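Local coordinates for Lmo2349 protein (Listeria monocytogenes, PDB 4GVO) that probably binds L-cystine or related amino acids outside the cell as the solute-binding component of an ABC transporter, at residues A[19-23]-A[74-78]. Numbering follows the deposited sequence.
Sequences FPNVC and AHQME. With HIS (histidine), chain E.
C23 and F19 meet the imidazole of H75 at the ligand cleft of a family 3 solute-binding protein, a periplasmic-binding-protein fold in which the segments 19-23 and 74-78 supply five of the ten pocket residues. F19 sits opposite both V22 and C23 in a classic beta bulge, and F19 O accepts from both V22 N and C23 N.

The contact between the segments is made by aromatic, sulfur and aliphatic groups, with no hydrogen bond across it. C23 SG lies over one face of the H75 ring, 3.8 Å from its centroid. H75 CE1 approaches the rim of the F19 ring almost in its plane, with F19 CD2 3.8 Å away; the two ring planes are inclined at 44°. Q76 CG packs against V22 CG1 at 3.6 Å and also touches F19 CE2, while V22 CG2 sits over the centre of the F19 ring. A bend at chi2 (-71°) lets Q76 keep CG against V22 while its amide turns to D35 OD1, bonded from NE2, and N95 ND2, bonded to OE1.

Several of the polar contacts of the bound histidine come from 74-78. E78 N gives a nearly straight hydrogen bond (174°) to the ligand carboxylate; R83 NH1 and N128 N also bond to the ligand. S-oxy cysteine is modelled in this pocket too, probably as an alternative occupant, and E78 N bonds to its O as well. N128 ND2 bonds to E78 OE1, and the histidine amino nitrogen lies 2.6 Å from Q76 O and 2.7 Å from E78 OE2.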
ATOM      1  N   PHE A  19       0.133  -1.343  -8.789  1.00 10.60           N
ATOM      2  CA  PHE A  19      -0.986  -1.046  -7.880  1.00  9.83           C
ATOM      3  C   PHE A  19      -1.981  -0.171  -8.623  1.00  8.56           C
ATOM      4  O   PHE A  19      -1.829   1.068  -8.716  1.00  9.27           O
ATOM      5  CB  PHE A  19      -0.508  -0.417  -6.589  1.00  9.24           C
ATOM      6  CG  PHE A  19      -1.491  -0.486  -5.428  1.00  9.42           C
ATOM      7  CD1 PHE A  19      -2.851  -0.588  -5.610  1.00 10.38           C
ATOM      8  CD2 PHE A  19      -1.016  -0.359  -4.102  1.00  9.82           C
ATOM      9  CE1 PHE A  19      -3.708  -0.629  -4.524  1.00 11.06           C
ATOM     10  CE2 PHE A  19      -1.893  -0.358  -3.022  1.00 10.89           C
ATOM     11  CZ  PHE A  19      -3.241  -0.523  -3.244  1.00 11.23           C
ATOM     12  N   PRO A  20      -3.025  -0.793  -9.193  1.00  9.87           N
ATOM     13  CA  PRO A  20      -3.977  -0.004  -9.973  1.00 10.10           C
ATOM     14  C   PRO A  20      -4.536   1.179  -9.203  1.00  9.53           C
ATOM     15  O   PRO A  20      -4.851   1.060  -8.015  1.00 10.16           O
ATOM     16  CB  PRO A  20      -5.079  -1.052 -10.326  1.00 11.65           C
ATOM     17  CG  PRO A  20      -4.318  -2.353 -10.416  1.00 12.57           C
ATOM     18  CD  PRO A  20      -3.364  -2.244  -9.234  1.00 11.03           C
ATOM     19  N   ASN A  21      -4.617   2.321  -9.879  1.00 10.00           N
ATOM     20  CA  ASN A  21      -5.065   3.561  -9.310  1.00  8.71           C
ATOM     21  C   ASN A  21      -4.174   4.201  -8.260  1.00  9.03           C
ATOM     22  O   ASN A  21      -4.526   5.266  -7.725  1.00 10.07           O
ATOM     23  CB  ASN A  21      -6.528   3.536  -8.880  1.00 11.08           C
ATOM     24  CG  ASN A  21      -7.474   3.906 -10.029  1.00 12.73           C
ATOM     25  OD1 ASN A  21      -7.168   3.689 -11.184  1.00 13.18           O
ATOM     26  ND2 ASN A  21      -8.648   4.374  -9.689  1.00 16.31           N
ATOM     27  N   VAL A  22      -3.030   3.593  -7.997  1.00  9.61           N
ATOM     28  CA  VAL A  22      -2.092   4.071  -6.957  1.00  8.14           C
ATOM     29  C   VAL A  22      -0.727   4.387  -7.560  1.00  8.57           C
ATOM     30  O   VAL A  22      -0.193   5.480  -7.399  1.00  8.99           O
ATOM     31  CB  VAL A  22      -2.005   3.064  -5.813  1.00  8.82           C
ATOM     32  CG1 VAL A  22      -0.790   3.331  -4.931  1.00 10.50           C
ATOM     33  CG2 VAL A  22      -3.323   3.041  -5.032  1.00 11.08           C
ATOM     34  N   CYS A  23      -0.177   3.415  -8.279  1.00  8.38           N
ATOM     35  CA  CYS A  23       1.091   3.583  -9.005  1.00  8.92           C
ATOM     36  C   CYS A  23       1.089   2.563 -10.134  1.00  8.56           C
ATOM     37  O   CYS A  23       1.193   1.377  -9.929  1.00 10.17           O
ATOM     38  CB  CYS A  23       2.345   3.523  -8.102  1.00  9.56           C
ATOM     39  SG  CYS A  23       2.496   2.081  -7.035  1.00 11.17           S
ATOM     40  N   ALA A  74       7.142   5.984  -2.057  1.00  8.94           N
ATOM     41  CA  ALA A  74       5.683   6.248  -2.123  1.00  8.69           C
ATOM     42  C   ALA A  74       4.985   5.041  -2.699  1.00  9.03           C
ATOM     43  O   ALA A  74       5.100   4.798  -3.893  1.00 11.51           O
ATOM     44  CB  ALA A  74       5.419   7.465  -3.012  1.00 10.72           C
ATOM     45  N   HIS A  75       4.364   4.224  -1.854  1.00  8.96           N
ATOM     46  CA  HIS A  75       3.653   3.057  -2.296  1.00  8.08           C
ATOM     47  C   HIS A  75       2.657   2.622  -1.249  1.00  7.73           C
ATOM     48  O   HIS A  75       2.692   1.486  -0.787  1.00  8.49           O
ATOM     49  CB  HIS A  75       4.646   1.910  -2.611  1.00  9.23           C
ATOM     50  CG  HIS A  75       4.071   0.800  -3.470  1.00  8.55           C
ATOM     51  ND1 HIS A  75       3.048  -0.018  -3.069  1.00  9.73           N
ATOM     52  CD2 HIS A  75       4.413   0.389  -4.759  1.00  8.29           C
ATOM     53  CE1 HIS A  75       2.761  -0.883  -4.081  1.00  9.78           C
ATOM     54  NE2 HIS A  75       3.603  -0.663  -5.086  1.00  9.68           N
ATOM     55  N   GLN A  76       1.801   3.538  -0.824  1.00  8.20           N
ATOM     56  CA  GLN A  76       0.804   3.223   0.211  1.00  7.59           C
ATOM     57  C   GLN A  76       1.459   2.591   1.441  1.00  7.59           C
ATOM     58  O   GLN A  76       0.956   1.596   1.996  1.00  8.27           O
ATOM     59  CB  GLN A  76      -0.301   2.363  -0.356  1.00  8.07           C
ATOM     60  CG  GLN A  76      -1.211   3.118  -1.321  1.00  7.57           C
ATOM     61  CD  GLN A  76      -2.086   4.122  -0.607  1.00  8.63           C
ATOM     62  OE1 GLN A  76      -2.802   3.767   0.328  1.00  9.77           O
ATOM     63  NE2 GLN A  76      -2.005   5.381  -1.025  1.00  9.70           N
ATOM     64  N   MET A  77       2.595   3.146   1.881  1.00  7.44           N
ATOM     65  CA  MET A  77       3.362   2.480   2.940  1.00  8.22           C
ATOM     66  C   MET A  77       2.764   2.742   4.327  1.00  6.86           C
ATOM     67  O   MET A  77       2.703   3.883   4.802  1.00  8.64           O
ATOM     68  CB  MET A  77       4.837   2.932   2.938  1.00  9.41           C
ATOM     69  CG  MET A  77       5.548   2.634   1.612  1.00  9.06           C
ATOM     70  SD  MET A  77       5.573   0.906   1.137  1.00 11.11           S
ATOM     71  CE  MET A  77       6.914   0.307   2.168  1.00 13.65           C
ATOM     72  N   GLU A  78       2.373   1.638   4.969  1.00  7.59           N
ATOM     73  CA  GLU A  78       1.855   1.640   6.316  1.00  8.20           C
ATOM     74  C   GLU A  78       2.931   1.861   7.337  1.00  8.73           C
ATOM     75  O   GLU A  78       3.997   1.241   7.280  1.00  9.35           O
ATOM     76  CB  GLU A  78       1.175   0.295   6.564  1.00  9.05           C
ATOM     77  CG  GLU A  78      -0.120   0.094   5.783  1.00  9.53           C
ATOM     78  CD  GLU A  78      -0.512  -1.395   5.740  1.00  9.47           C
ATOM     79  OE1 GLU A  78      -0.836  -1.953   6.819  1.00 11.61           O
ATOM     80  OE2 GLU A  78      -0.464  -2.016   4.663  1.00 10.88           O
TER
HETATM   81  N   HIS E 703       0.329  -0.955   2.279  0.60 10.19           N
HETATM   82  CA  HIS E 703       1.433  -1.919   1.978  0.60 10.85           C
HETATM   83  C   HIS E 703       2.537  -1.873   2.981  0.60 10.65           C
HETATM   84  O   HIS E 703       2.563  -0.937   3.794  0.60 11.19           O
HETATM   85  CB  HIS E 703       1.994  -1.656   0.592  0.60 11.26           C
HETATM   86  CG  HIS E 703       1.227  -2.368  -0.481  0.60 15.00           C
HETATM   87  ND1 HIS E 703      -0.063  -2.091  -0.719  0.60 17.47           N
HETATM   88  CD2 HIS E 703       1.575  -3.431  -1.349  0.60 15.57           C
HETATM   89  CE1 HIS E 703      -0.514  -2.920  -1.694  0.60 16.70           C
HETATM   90  NE2 HIS E 703       0.501  -3.706  -2.083  0.60 17.54           N
HETATM   91  OXT HIS E 703       3.400  -2.781   2.991  0.60 10.92           O